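Coproheme decarboxylase (PDB 1VDH) catalyses the hydrogen peroxide-dependent oxidative decarboxylation of coproheme to heme b, the last step of coproporphyrin-dependent heme biosynthesis, and works as a homopentamer. Local coordinates at residues T11-V17 with F108-L114; V17-L23 with A72-N78; L24-F30 with A245-L249; Y65-K71 with F232-L238. All coordinates share one frame; numbering follows the deposited sequence.

Contact 1 of 4, residues T11-V17 with F108-L114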
# COMPACT_ATOMS: atom_id res chain seq x y z
N THR A 11 -4.08 -28.35 17.63
CA THR A 11 -3.65 -28.53 16.25
C THR A 11 -2.68 -29.68 16.07
O THR A 11 -2.01 -30.11 17.01
CB THR A 11 -2.95 -27.26 15.68
OG1 THR A 11 -1.78 -26.96 16.46
CG2 THR A 11 -3.88 -26.06 15.69
N LEU A 12 -2.62 -30.17 14.84
CA LEU A 12 -1.72 -31.23 14.42
C LEU A 12 -1.06 -30.68 13.17
O LEU A 12 -1.75 -30.24 12.24
CB LEU A 12 -2.49 -32.52 14.08
CG LEU A 12 -3.16 -33.28 15.22
CD1 LEU A 12 -3.84 -34.53 14.66
CD2 LEU A 12 -2.12 -33.67 16.27
N GLU A 13 0.27 -30.65 13.15
CA GLU A 13 1.00 -30.14 12.00
C GLU A 13 1.47 -31.26 11.09
O GLU A 13 1.89 -32.32 11.57
CB GLU A 13 2.21 -29.32 12.45
CG GLU A 13 1.87 -27.92 12.97
CD GLU A 13 1.04 -27.94 14.24
OE1 GLU A 13 1.45 -28.61 15.21
OE2 GLU A 13 -0.01 -27.28 14.27
N GLY A 14 1.41 -31.01 9.79
CA GLY A 14 1.85 -31.99 8.81
C GLY A 14 2.96 -31.41 7.96
O GLY A 14 3.88 -30.77 8.48
N TRP A 15 2.88 -31.62 6.65
CA TRP A 15 3.89 -31.11 5.73
C TRP A 15 3.95 -29.59 5.71
O TRP A 15 2.95 -28.91 5.94
CB TRP A 15 3.61 -31.60 4.30
CG TRP A 15 4.14 -32.96 3.97
CD1 TRP A 15 5.08 -33.68 4.65
CD2 TRP A 15 3.76 -33.76 2.84
NE1 TRP A 15 5.32 -34.88 4.01
CE2 TRP A 15 4.52 -34.95 2.90
CE3 TRP A 15 2.86 -33.59 1.78
CZ2 TRP A 15 4.40 -35.97 1.94
CZ3 TRP A 15 2.74 -34.60 0.82
CH2 TRP A 15 3.51 -35.77 0.91
N HIS A 16 5.15 -29.07 5.46
CA HIS A 16 5.36 -27.63 5.35
C HIS A 16 5.00 -27.29 3.92
O HIS A 16 5.17 -28.12 3.02
CB HIS A 16 6.82 -27.27 5.64
CG HIS A 16 7.20 -27.46 7.08
ND1 HIS A 16 7.95 -26.54 7.78
CD2 HIS A 16 6.91 -28.45 7.95
CE1 HIS A 16 8.12 -26.96 9.02
NE2 HIS A 16 7.50 -28.12 9.15
N VAL A 17 4.48 -26.09 3.70
CA VAL A 17 4.03 -25.68 2.38
C VAL A 17 4.60 -24.35 1.92
O VAL A 17 4.67 -23.39 2.68
CB VAL A 17 2.48 -25.53 2.37
CG1 VAL A 17 1.97 -25.36 0.96
CG2 VAL A 17 1.82 -26.73 3.05
N PHE A 108 3.96 -17.58 0.08
CA PHE A 108 3.36 -17.88 1.37
C PHE A 108 4.00 -19.13 1.94
O PHE A 108 4.15 -20.14 1.25
CB PHE A 108 1.85 -18.09 1.23
CG PHE A 108 1.08 -17.88 2.51
CD1 PHE A 108 0.92 -16.61 3.03
CD2 PHE A 108 0.52 -18.96 3.19
CE1 PHE A 108 0.20 -16.40 4.22
CE2 PHE A 108 -0.19 -18.78 4.37
CZ PHE A 108 -0.35 -17.49 4.89
N TYR A 109 4.45 -19.03 3.19
CA TYR A 109 5.05 -20.16 3.87
C TYR A 109 4.10 -20.57 4.99
O TYR A 109 3.74 -19.75 5.84
CB TYR A 109 6.43 -19.81 4.44
CG TYR A 109 6.99 -20.86 5.37
CD1 TYR A 109 7.51 -20.51 6.61
CD2 TYR A 109 6.96 -22.22 5.02
CE1 TYR A 109 7.99 -21.48 7.49
CE2 TYR A 109 7.44 -23.20 5.89
CZ TYR A 109 7.96 -22.82 7.12
OH TYR A 109 8.43 -23.77 8.00
N SER A 110 3.70 -21.84 4.99
CA SER A 110 2.78 -22.34 5.99
C SER A 110 2.99 -23.82 6.26
O SER A 110 3.81 -24.47 5.60
CB SER A 110 1.34 -22.09 5.51
OG SER A 110 1.10 -22.77 4.29
N VAL A 111 2.25 -24.35 7.23
CA VAL A 111 2.34 -25.76 7.61
C VAL A 111 0.95 -26.38 7.65
O VAL A 111 0.06 -25.84 8.32
CB VAL A 111 3.02 -25.93 9.00
CG1 VAL A 111 3.07 -27.40 9.38
CG2 VAL A 111 4.43 -25.35 8.99
N VAL A 112 0.75 -27.49 6.94
CA VAL A 112 -0.55 -28.18 6.92
C VAL A 112 -1.03 -28.34 8.36
O VAL A 112 -0.30 -28.86 9.21
CB VAL A 112 -0.46 -29.55 6.21
CG1 VAL A 112 -1.78 -30.32 6.36
CG2 VAL A 112 -0.16 -29.34 4.72
N GLU A 113 -2.23 -27.84 8.62
CA GLU A 113 -2.79 -27.85 9.96
C GLU A 113 -4.18 -28.46 10.06
O GLU A 113 -5.06 -28.18 9.25
CB GLU A 113 -2.83 -26.41 10.48
CG GLU A 113 -3.33 -26.25 11.90
CD GLU A 113 -3.73 -24.82 12.20
OE1 GLU A 113 -2.84 -23.99 12.49
OE2 GLU A 113 -4.94 -24.53 12.13
N LEU A 114 -4.35 -29.33 11.05
CA LEU A 114 -5.64 -29.97 11.31
C LEU A 114 -6.02 -29.48 12.70
O LEU A 114 -5.30 -29.70 13.67
CB LEU A 114 -5.50 -31.50 11.29
CG LEU A 114 -4.89 -32.11 10.03
CD1 LEU A 114 -5.00 -33.63 10.10
CD2 LEU A 114 -5.61 -31.60 8.79
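His16 meets segment 108-114 with both a face and an edge of its ring. Its CB passes Ser110 O and Tyr109 CE2. Chi1 of -70° sets CG beside the backbone N and turns the ring along Val111, whose CG2 stands over the middle of one face, 3.9 Å from the ring centroid and only 6° off the normal, a CH-pi contact. That methyl is about equally far from CG, CD2, CE1 and NE2, as expected for a group centred over the ring. At the edge, ND1 is 2.8 Å from Tyr109 OH in a hydrogen bond whose direction is open, while CE1 passes the same hydroxyl more loosely. The two rings meet rim to rim, neither over the face of the other.

The backbones run antiparallel, their axes at 165°. Leu12 pairs with Leu114 and Val17 with Ser110 as hydrogen-bonded pairs, the latter including Val17 N to Ser110 O at 2.6 Å. Between Glu13 and His16 the register slips by one residue: Gly14 N bonds to Val112 O at 2.8 Å, but Val112 N turns to Trp15 O. On the other face, Val17 CG2 touches Val112 CG2 at 3.7 Å.

Thr11 OG1 donates to Glu13 OE2 on its syn side (2.8 Å), and Lys211 of the second subunit forms salt bridges with Glu13 OE2 and Glu113 OE1, which probably offsets the two like charges. The slip is a beta bulge, here within the antiparallel sheet of a chlorite dismutase-family dimeric alpha-beta barrel.

Contact 2 of 4, residues V17-L23 with A72-N78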
# COMPACT_ATOMS: atom_id res chain seq x y z
N VAL A 17 4.48 -26.09 3.70
CA VAL A 17 4.03 -25.68 2.38
C VAL A 17 4.60 -24.35 1.92
O VAL A 17 4.67 -23.39 2.68
CB VAL A 17 2.48 -25.53 2.37
CG1 VAL A 17 1.97 -25.36 0.96
CG2 VAL A 17 1.82 -26.73 3.05
N LEU A 18 4.98 -24.30 0.65
CA LEU A 18 5.48 -23.06 0.07
C LEU A 18 4.75 -22.73 -1.23
O LEU A 18 4.70 -23.55 -2.15
CB LEU A 18 6.98 -23.13 -0.21
CG LEU A 18 7.54 -21.90 -0.95
CD1 LEU A 18 7.43 -20.65 -0.08
CD2 LEU A 18 8.99 -22.13 -1.36
N HIS A 19 4.11 -21.57 -1.26
CA HIS A 19 3.45 -21.09 -2.46
C HIS A 19 4.44 -20.09 -3.03
O HIS A 19 4.82 -19.13 -2.37
CB HIS A 19 2.14 -20.36 -2.14
CG HIS A 19 0.99 -21.28 -1.88
ND1 HIS A 19 0.82 -21.93 -0.67
CD2 HIS A 19 -0.04 -21.66 -2.66
CE1 HIS A 19 -0.28 -22.66 -0.72
NE2 HIS A 19 -0.81 -22.52 -1.92
N ASP A 20 4.88 -20.34 -4.26
CA ASP A 20 5.85 -19.47 -4.91
C ASP A 20 5.23 -18.94 -6.19
O ASP A 20 5.19 -19.65 -7.20
CB ASP A 20 7.13 -20.27 -5.20
CG ASP A 20 8.28 -19.41 -5.73
OD1 ASP A 20 8.06 -18.27 -6.18
OD2 ASP A 20 9.42 -19.91 -5.71
N PHE A 21 4.72 -17.72 -6.12
CA PHE A 21 4.10 -17.06 -7.27
C PHE A 21 5.11 -16.18 -8.00
O PHE A 21 5.77 -15.34 -7.38
CB PHE A 21 2.93 -16.17 -6.83
CG PHE A 21 1.75 -16.93 -6.30
CD1 PHE A 21 0.78 -17.43 -7.16
CD2 PHE A 21 1.58 -17.11 -4.93
CE1 PHE A 21 -0.33 -18.10 -6.68
CE2 PHE A 21 0.47 -17.78 -4.43
CZ PHE A 21 -0.49 -18.27 -5.30
N ARG A 22 5.17 -16.32 -9.32
CA ARG A 22 6.09 -15.53 -10.12
C ARG A 22 5.42 -15.00 -11.38
O ARG A 22 4.42 -15.55 -11.84
CB ARG A 22 7.32 -16.37 -10.51
CG ARG A 22 7.94 -17.09 -9.33
CD ARG A 22 9.44 -16.90 -9.27
NE ARG A 22 9.99 -17.66 -8.16
CZ ARG A 22 11.28 -17.75 -7.87
NH1 ARG A 22 12.18 -17.11 -8.61
NH2 ARG A 22 11.67 -18.49 -6.84
N LEU A 23 5.96 -13.90 -11.88
CA LEU A 23 5.46 -13.27 -13.10
C LEU A 23 6.47 -13.55 -14.21
O LEU A 23 7.68 -13.51 -13.99
CB LEU A 23 5.32 -11.76 -12.92
CG LEU A 23 4.11 -11.27 -12.11
CD1 LEU A 23 4.31 -9.81 -11.77
CD2 LEU A 23 2.82 -11.47 -12.92
N ALA A 72 0.06 -12.79 -10.72
CA ALA A 72 1.07 -13.84 -10.92
C ALA A 72 0.75 -14.56 -12.22
O ALA A 72 -0.39 -14.55 -12.66
CB ALA A 72 1.06 -14.83 -9.76
N ASP A 73 1.75 -15.21 -12.81
CA ASP A 73 1.57 -15.97 -14.05
C ASP A 73 1.79 -17.46 -13.80
O ASP A 73 1.13 -18.30 -14.40
CB ASP A 73 2.56 -15.49 -15.12
CG ASP A 73 2.28 -14.08 -15.56
OD1 ASP A 73 3.25 -13.37 -15.91
OD2 ASP A 73 1.10 -13.68 -15.58
N LEU A 74 2.73 -17.78 -12.92
CA LEU A 74 3.02 -19.17 -12.58
C LEU A 74 3.10 -19.35 -11.08
O LEU A 74 3.66 -18.52 -10.36
CB LEU A 74 4.34 -19.62 -13.23
CG LEU A 74 4.40 -19.81 -14.75
CD1 LEU A 74 5.86 -19.95 -15.20
CD2 LEU A 74 3.61 -21.04 -15.17
N LEU A 75 2.48 -20.42 -10.60
CA LEU A 75 2.51 -20.77 -9.19
C LEU A 75 3.29 -22.07 -9.07
O LEU A 75 2.96 -23.05 -9.75
CB LEU A 75 1.11 -21.00 -8.62
CG LEU A 75 1.07 -21.80 -7.31
CD1 LEU A 75 1.83 -21.06 -6.20
CD2 LEU A 75 -0.37 -22.07 -6.88
N PHE A 76 4.33 -22.06 -8.24
CA PHE A 76 5.12 -23.25 -7.99
C PHE A 76 4.77 -23.63 -6.55
O PHE A 76 5.19 -22.97 -5.60
CB PHE A 76 6.62 -22.96 -8.12
CG PHE A 76 7.03 -22.55 -9.50
CD1 PHE A 76 6.98 -21.21 -9.88
CD2 PHE A 76 7.45 -23.49 -10.43
CE1 PHE A 76 7.34 -20.82 -11.17
CE2 PHE A 76 7.82 -23.11 -11.72
CZ PHE A 76 7.77 -21.77 -12.09
N LEU A 77 3.94 -24.65 -6.41
CA LEU A 77 3.49 -25.12 -5.11
C LEU A 77 4.28 -26.36 -4.70
O LEU A 77 4.37 -27.32 -5.46
CB LEU A 77 1.99 -25.45 -5.15
CG LEU A 77 1.37 -26.09 -3.90
CD1 LEU A 77 1.54 -25.17 -2.69
CD2 LEU A 77 -0.12 -26.37 -4.14
N ASN A 78 4.85 -26.32 -3.50
CA ASN A 78 5.63 -27.43 -2.98
C ASN A 78 5.34 -27.71 -1.52
O ASN A 78 5.13 -26.79 -0.73
CB ASN A 78 7.14 -27.16 -3.15
CG ASN A 78 7.65 -27.56 -4.51
OD1 ASN A 78 7.86 -28.74 -4.79
ND2 ASN A 78 7.89 -26.57 -5.37
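Phe21 and His19 each carry a leucine methyl of segment 72-78 on a ring face. Leu75 CD1 sits 3.7 Å from the Phe21 centroid, 11° off the normal, and Leu77 CD1 lies 3.6 Å from that of His19; both are CH-pi contacts. Chi1 of -68° sets Phe21 CG beside the backbone N and lets the ring lie against Leu75 CD1, with CD1 of Phe21 3.7 Å from Ala72 CB. A serine in place of Phe21 would probably leave Leu75 CD1 and Ala72 CB without their aromatic partner and open a gap between them.

Among the backbone bonds, Asp20 and Phe76 form a hydrogen-bonded pair, with Phe76 N to Asp20 O at 2.8 Å. Arg22 O accepts from both Asp73 N (2.9 Å) and Leu74 N (3.0 Å), the signature of a classic beta bulge.

Within strand 10-24, Arg22 grips Asp20 side-on, NE to OD1 at 2.8 Å and NH2 to OD2 at 2.9 Å, the second nearly in the guanidinium plane; NH2 also bonds to Ser94 OG.

Strand 10-24 lies between strands 74-80 and 102-116. Helix 83-95 covers the Leu18, Asp20 and Phe76 side, whereas on the other face His19 NE2 bonds to Asp201 and Phe21 stacks with Phe233.

Contact 3 of 4, residues L24-F30 with A245-L249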
# COMPACT_ATOMS: atom_id res chain seq x y z
N LEU A 24 5.96 -13.85 -15.40
CA LEU A 24 6.83 -14.13 -16.54
C LEU A 24 7.11 -12.87 -17.35
O LEU A 24 6.21 -12.08 -17.63
CB LEU A 24 6.18 -15.20 -17.43
CG LEU A 24 6.90 -15.52 -18.75
CD1 LEU A 24 8.22 -16.23 -18.47
CD2 LEU A 24 6.01 -16.39 -19.62
N ASP A 25 8.38 -12.65 -17.66
CA ASP A 25 8.75 -11.51 -18.49
C ASP A 25 8.55 -12.03 -19.91
O ASP A 25 9.48 -12.56 -20.53
CB ASP A 25 10.21 -11.11 -18.25
CG ASP A 25 10.60 -9.82 -18.98
OD1 ASP A 25 9.92 -9.44 -19.96
OD2 ASP A 25 11.59 -9.19 -18.56
N PHE A 26 7.31 -11.91 -20.41
CA PHE A 26 6.95 -12.37 -21.75
C PHE A 26 7.85 -11.84 -22.85
O PHE A 26 8.36 -12.61 -23.66
CB PHE A 26 5.49 -12.01 -22.07
CG PHE A 26 4.48 -12.93 -21.45
CD1 PHE A 26 4.12 -12.79 -20.11
CD2 PHE A 26 3.89 -13.94 -22.20
CE1 PHE A 26 3.18 -13.64 -19.53
CE2 PHE A 26 2.95 -14.80 -21.63
CZ PHE A 26 2.59 -14.65 -20.29
N ALA A 27 8.04 -10.52 -22.88
CA ALA A 27 8.88 -9.88 -23.88
C ALA A 27 10.28 -10.47 -23.96
O ALA A 27 10.76 -10.80 -25.05
CB ALA A 27 8.96 -8.38 -23.62
N ARG A 28 10.93 -10.62 -22.81
CA ARG A 28 12.28 -11.18 -22.77
C ARG A 28 12.34 -12.66 -23.11
O ARG A 28 13.23 -13.09 -23.84
CB ARG A 28 12.93 -10.95 -21.40
CG ARG A 28 13.61 -9.60 -21.24
CD ARG A 28 15.09 -9.79 -20.92
NE ARG A 28 15.30 -10.56 -19.68
CZ ARG A 28 16.31 -11.39 -19.47
NH1 ARG A 28 16.41 -12.03 -18.32
NH2 ARG A 28 17.23 -11.59 -20.41
N TRP A 29 11.39 -13.43 -22.59
CA TRP A 29 11.36 -14.86 -22.85
C TRP A 29 11.11 -15.20 -24.32
O TRP A 29 11.87 -15.96 -24.93
CB TRP A 29 10.31 -15.55 -21.99
CG TRP A 29 10.14 -17.00 -22.32
CD1 TRP A 29 9.09 -17.58 -22.98
CD2 TRP A 29 11.06 -18.06 -22.03
NE1 TRP A 29 9.30 -18.93 -23.12
CE2 TRP A 29 10.50 -19.26 -22.54
CE3 TRP A 29 12.30 -18.12 -21.38
CZ2 TRP A 29 11.13 -20.49 -22.41
CZ3 TRP A 29 12.93 -19.36 -21.25
CH2 TRP A 29 12.35 -20.52 -21.77
N PHE A 30 10.04 -14.65 -24.89
CA PHE A 30 9.68 -14.92 -26.27
C PHE A 30 10.59 -14.27 -27.32
O PHE A 30 10.51 -14.60 -28.50
CB PHE A 30 8.21 -14.59 -26.52
CG PHE A 30 7.26 -15.52 -25.81
CD1 PHE A 30 6.74 -15.20 -24.56
CD2 PHE A 30 6.91 -16.75 -26.38
CE1 PHE A 30 5.89 -16.08 -23.89
CE2 PHE A 30 6.07 -17.64 -25.72
CZ PHE A 30 5.56 -17.31 -24.46
N ALA A 245 3.92 -25.92 -23.77
CA ALA A 245 3.08 -25.17 -24.71
C ALA A 245 2.93 -23.70 -24.29
O ALA A 245 2.97 -22.80 -25.12
CB ALA A 245 1.70 -25.82 -24.83
N PHE A 246 2.73 -23.49 -22.99
CA PHE A 246 2.59 -22.15 -22.43
C PHE A 246 3.84 -21.31 -22.72
O PHE A 246 3.74 -20.11 -23.02
CB PHE A 246 2.36 -22.25 -20.91
CG PHE A 246 2.38 -20.93 -20.20
CD1 PHE A 246 1.35 -20.01 -20.38
CD2 PHE A 246 3.44 -20.59 -19.37
CE1 PHE A 246 1.37 -18.78 -19.73
CE2 PHE A 246 3.47 -19.36 -18.71
CZ PHE A 246 2.43 -18.45 -18.89
N LEU A 247 5.00 -21.94 -22.64
CA LEU A 247 6.27 -21.26 -22.88
C LEU A 247 6.61 -21.17 -24.37
O LEU A 247 7.68 -20.68 -24.74
CB LEU A 247 7.40 -21.96 -22.11
CG LEU A 247 7.17 -21.98 -20.59
CD1 LEU A 247 8.26 -22.79 -19.89
CD2 LEU A 247 7.11 -20.56 -20.05
N GLY A 248 5.69 -21.63 -25.21
CA GLY A 248 5.89 -21.57 -26.65
C GLY A 248 6.92 -22.55 -27.19
O GLY A 248 7.53 -22.29 -28.23
N LEU A 249 7.12 -23.65 -26.49
CA LEU A 249 8.08 -24.66 -26.93
C LEU A 249 7.39 -25.97 -27.32
O LEU A 249 8.11 -26.92 -27.69
CB LEU A 249 9.12 -24.90 -25.83
CG LEU A 249 9.95 -23.67 -25.45
CD1 LEU A 249 10.86 -23.98 -24.28
CD2 LEU A 249 10.76 -23.19 -26.64
OXT LEU A 249 6.14 -26.03 -27.26
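Trp29 presents the edge of its indole to the C-terminal end of the chain: NE1 donates to Leu247 O at 2.9 Å, nearly straight at 168°, with the oxygen close to the ring plane. That oxygen belongs to a Schellman motif closing helix 240-246, in which Gly248 leaves the helix with positive phi and its N bonds back to Ala245 O. Further along the indole edge, CZ2 meets Leu249 CD1 at 4.0 Å. The neighbouring Phe30 ring has Trp29 CD1 over the centre of one face and the C-terminal turn at its edge. Phe26 carries Leu24 CD2 over one face, and its CZ approaches Phe246 CZ at 4.1 Å.

The Schellman motif delivers Leu247 O to the indole. The donor comes in at a bent angle to the C=O bond, slightly tilted from the carbonyl plane, and Arg37 NH1 of helix 34-56 is a second donor to the same oxygen. Trp29 reaches it because CG is anti to its backbone N (chi1 174°), which carries the indole toward the C-terminal turn. A leucine in place of Trp29 would probably cost Leu247 O its indole donor and leave Leu249 CD1 without the ring edge it rests on.

Phe26 and Phe30 further pack on Ser94 and Arg95 of the third subunit, at a pentamer interface. Gly248 also suits the packing, because a CB there would run into Phe30 CE2; at the edge of the same ring, Phe30 CZ lies 3.6 Å from Phe246 O.

Contact 4 of 4, residues Y65-K71 with F232-L238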
# COMPACT_ATOMS: atom_id res chain seq x y z
N TYR A 65 1.18 -24.20 -11.78
CA TYR A 65 -0.04 -23.65 -12.36
C TYR A 65 0.10 -22.38 -13.18
O TYR A 65 1.00 -21.57 -12.94
CB TYR A 65 -1.05 -23.36 -11.25
CG TYR A 65 -1.27 -24.50 -10.29
CD1 TYR A 65 -2.39 -25.33 -10.42
CD2 TYR A 65 -0.38 -24.74 -9.25
CE1 TYR A 65 -2.61 -26.37 -9.53
CE2 TYR A 65 -0.60 -25.78 -8.35
CZ TYR A 65 -1.71 -26.59 -8.50
OH TYR A 65 -1.94 -27.61 -7.61
N GLN A 66 -0.80 -22.21 -14.14
CA GLN A 66 -0.85 -21.00 -14.95
C GLN A 66 -1.90 -20.16 -14.23
O GLN A 66 -3.06 -20.54 -14.16
CB GLN A 66 -1.33 -21.31 -16.38
CG GLN A 66 -1.39 -20.06 -17.26
CD GLN A 66 -1.77 -20.36 -18.70
OE1 GLN A 66 -2.17 -19.47 -19.45
NE2 GLN A 66 -1.64 -21.62 -19.09
N VAL A 67 -1.47 -19.03 -13.69
CA VAL A 67 -2.35 -18.16 -12.92
C VAL A 67 -2.92 -17.00 -13.73
O VAL A 67 -2.18 -16.27 -14.39
CB VAL A 67 -1.61 -17.61 -11.67
CG1 VAL A 67 -2.55 -16.80 -10.78
CG2 VAL A 67 -0.99 -18.76 -10.88
N VAL A 68 -4.23 -16.81 -13.66
CA VAL A 68 -4.89 -15.72 -14.39
C VAL A 68 -4.66 -14.36 -13.73
O VAL A 68 -4.52 -14.28 -12.51
CB VAL A 68 -6.43 -15.97 -14.50
CG1 VAL A 68 -7.08 -15.93 -13.11
CG2 VAL A 68 -7.08 -14.95 -15.43
N GLY A 69 -4.56 -13.31 -14.54
CA GLY A 69 -4.41 -11.97 -14.01
C GLY A 69 -3.01 -11.42 -13.82
O GLY A 69 -2.02 -12.10 -14.08
N HIS A 70 -2.94 -10.19 -13.32
CA HIS A 70 -1.66 -9.51 -13.12
C HIS A 70 -0.93 -9.87 -11.83
O HIS A 70 0.24 -9.51 -11.66
CB HIS A 70 -1.86 -7.99 -13.15
CG HIS A 70 -2.44 -7.42 -11.89
ND1 HIS A 70 -3.70 -7.73 -11.45
CD2 HIS A 70 -1.92 -6.57 -10.98
CE1 HIS A 70 -3.94 -7.10 -10.31
NE2 HIS A 70 -2.87 -6.39 -10.00
N LYS A 71 -1.61 -10.56 -10.92
CA LYS A 71 -1.01 -10.90 -9.64
C LYS A 71 0.10 -11.94 -9.70
O LYS A 71 0.99 -11.94 -8.86
CB LYS A 71 -2.09 -11.32 -8.63
CG LYS A 71 -3.16 -10.25 -8.39
CD LYS A 71 -3.98 -10.55 -7.13
CE LYS A 71 -4.63 -11.92 -7.16
NZ LYS A 71 -5.78 -12.01 -8.11
N PHE A 232 -6.91 -13.52 -3.68
CA PHE A 232 -7.33 -14.82 -4.22
C PHE A 232 -6.65 -15.06 -5.56
O PHE A 232 -6.69 -14.21 -6.45
CB PHE A 232 -8.86 -14.88 -4.40
CG PHE A 232 -9.63 -15.04 -3.12
CD1 PHE A 232 -9.76 -13.97 -2.23
CD2 PHE A 232 -10.22 -16.25 -2.79
CE1 PHE A 232 -10.47 -14.12 -1.03
CE2 PHE A 232 -10.92 -16.41 -1.60
CZ PHE A 232 -11.05 -15.35 -0.72
N PHE A 233 -6.00 -16.22 -5.68
CA PHE A 233 -5.29 -16.59 -6.90
C PHE A 233 -5.92 -17.84 -7.49
O PHE A 233 -6.17 -18.81 -6.77
CB PHE A 233 -3.82 -16.93 -6.61
CG PHE A 233 -3.01 -15.77 -6.11
CD1 PHE A 233 -2.16 -15.08 -6.96
CD2 PHE A 233 -3.06 -15.41 -4.77
CE1 PHE A 233 -1.36 -14.05 -6.48
CE2 PHE A 233 -2.26 -14.38 -4.28
CZ PHE A 233 -1.41 -13.70 -5.14
N VAL A 234 -6.19 -17.83 -8.79
CA VAL A 234 -6.76 -19.00 -9.44
C VAL A 234 -5.80 -19.46 -10.53
O VAL A 234 -5.33 -18.65 -11.34
CB VAL A 234 -8.14 -18.73 -10.06
CG1 VAL A 234 -8.68 -20.01 -10.72
CG2 VAL A 234 -9.12 -18.27 -8.99
N GLY A 235 -5.47 -20.75 -10.52
CA GLY A 235 -4.56 -21.28 -11.51
C GLY A 235 -5.00 -22.61 -12.09
O GLY A 235 -5.74 -23.36 -11.46
N LYS A 236 -4.57 -22.87 -13.32
CA LYS A 236 -4.88 -24.11 -14.01
C LYS A 236 -3.66 -25.01 -13.91
O LYS A 236 -2.55 -24.58 -14.26
CB LYS A 236 -5.20 -23.83 -15.48
CG LYS A 236 -5.48 -25.08 -16.30
CD LYS A 236 -5.79 -24.73 -17.74
CE LYS A 236 -5.93 -25.98 -18.60
NZ LYS A 236 -7.04 -26.85 -18.15
N TYR A 237 -3.84 -26.23 -13.42
CA TYR A 237 -2.73 -27.18 -13.29
C TYR A 237 -2.12 -27.44 -14.66
O TYR A 237 -2.84 -27.63 -15.64
CB TYR A 237 -3.20 -28.50 -12.67
CG TYR A 237 -2.09 -29.53 -12.55
CD1 TYR A 237 -1.25 -29.54 -11.43
CD2 TYR A 237 -1.83 -30.43 -13.58
CE1 TYR A 237 -0.18 -30.43 -11.35
CE2 TYR A 237 -0.75 -31.32 -13.51
CZ TYR A 237 0.07 -31.30 -12.40
OH TYR A 237 1.16 -32.14 -12.35
N LEU A 238 -0.79 -27.42 -14.72
CA LEU A 238 -0.07 -27.65 -15.97
C LEU A 238 0.81 -28.89 -15.89
O LEU A 238 1.67 -28.97 -15.01
CB LEU A 238 0.84 -26.46 -16.29
CG LEU A 238 0.29 -25.04 -16.44
CD1 LEU A 238 1.45 -24.05 -16.52
CD2 LEU A 238 -0.58 -24.95 -17.69
O HOH W 1 -5.41 -15.32 -10.02
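Lys71 NZ is held from two sides of the subunit boundary: it donates to Phe232 O at 2.9 Å and forms a salt bridge with Asp194 of the third subunit. The bend at chi3 (-56°) lays CE over one face of the Phe233 ring, 4.0 Å from the centroid and offset toward the rim, a CH-pi contact, and the further bend at chi4 (-73°) directs NZ to Phe232 O. NZ itself is too distant from the ring for more than a weak cation-pi attraction. Lys71 CB meets Phe233 CE1 at 3.6 Å.

Along the strands, Gln66 and Lys236 form a hydrogen-bonded antiparallel pair, both bonds 2.9 Å between N and O. Val68 N then reaches Val234 O at 3.2 Å; the other half of this pair is not direct, for a water donates to Val68 O and accepts from Val234 N.

Tyr237 turns its edge toward the face of Tyr65 in an offset edge-to-face pair, planes at 81°, with Tyr65 CE1 3.8 Å from Tyr237 CB. Gly235 lies opposite Val67, where a CB would collide with Tyr65 CB. Leu238 CD2 packs on Gln66 NE2 at 3.8 Å.

Strand 227-237 is flanked by strands 61-67 and 141-152. Phe232 stacks there on Tyr145, the predicted active-site residue. Phe246 of helix 240-246 packs on Gln66; Leu87 of the third subunit covers Gln66 and Val68.

Contacts 1, 2 and 4 follow one another across a single antiparallel sheet, in the strand order 102-116, 10-24, 74-80, 61-67, 227-237. Contacts 1 and 2 share Val17 and are joined by a probable hydrogen bond from His19 N to Phe108 O (2.9 Å). Contacts 2 and 4, centres about 9 Å apart, meet through Val67 N and Asp73 O at 2.8 Å. Contact 3 lies away from the predicted coproheme site, but Leu24 N reaches Asp73 OD1 of contact 2 at 2.8 Å. Close to that site are Phe108 and Leu114 of contact 1, their side chains about 4 Å from those of Pro146 and Arg131, and Phe232 of contact 4, its side chain about 3 Å from that of Tyr145.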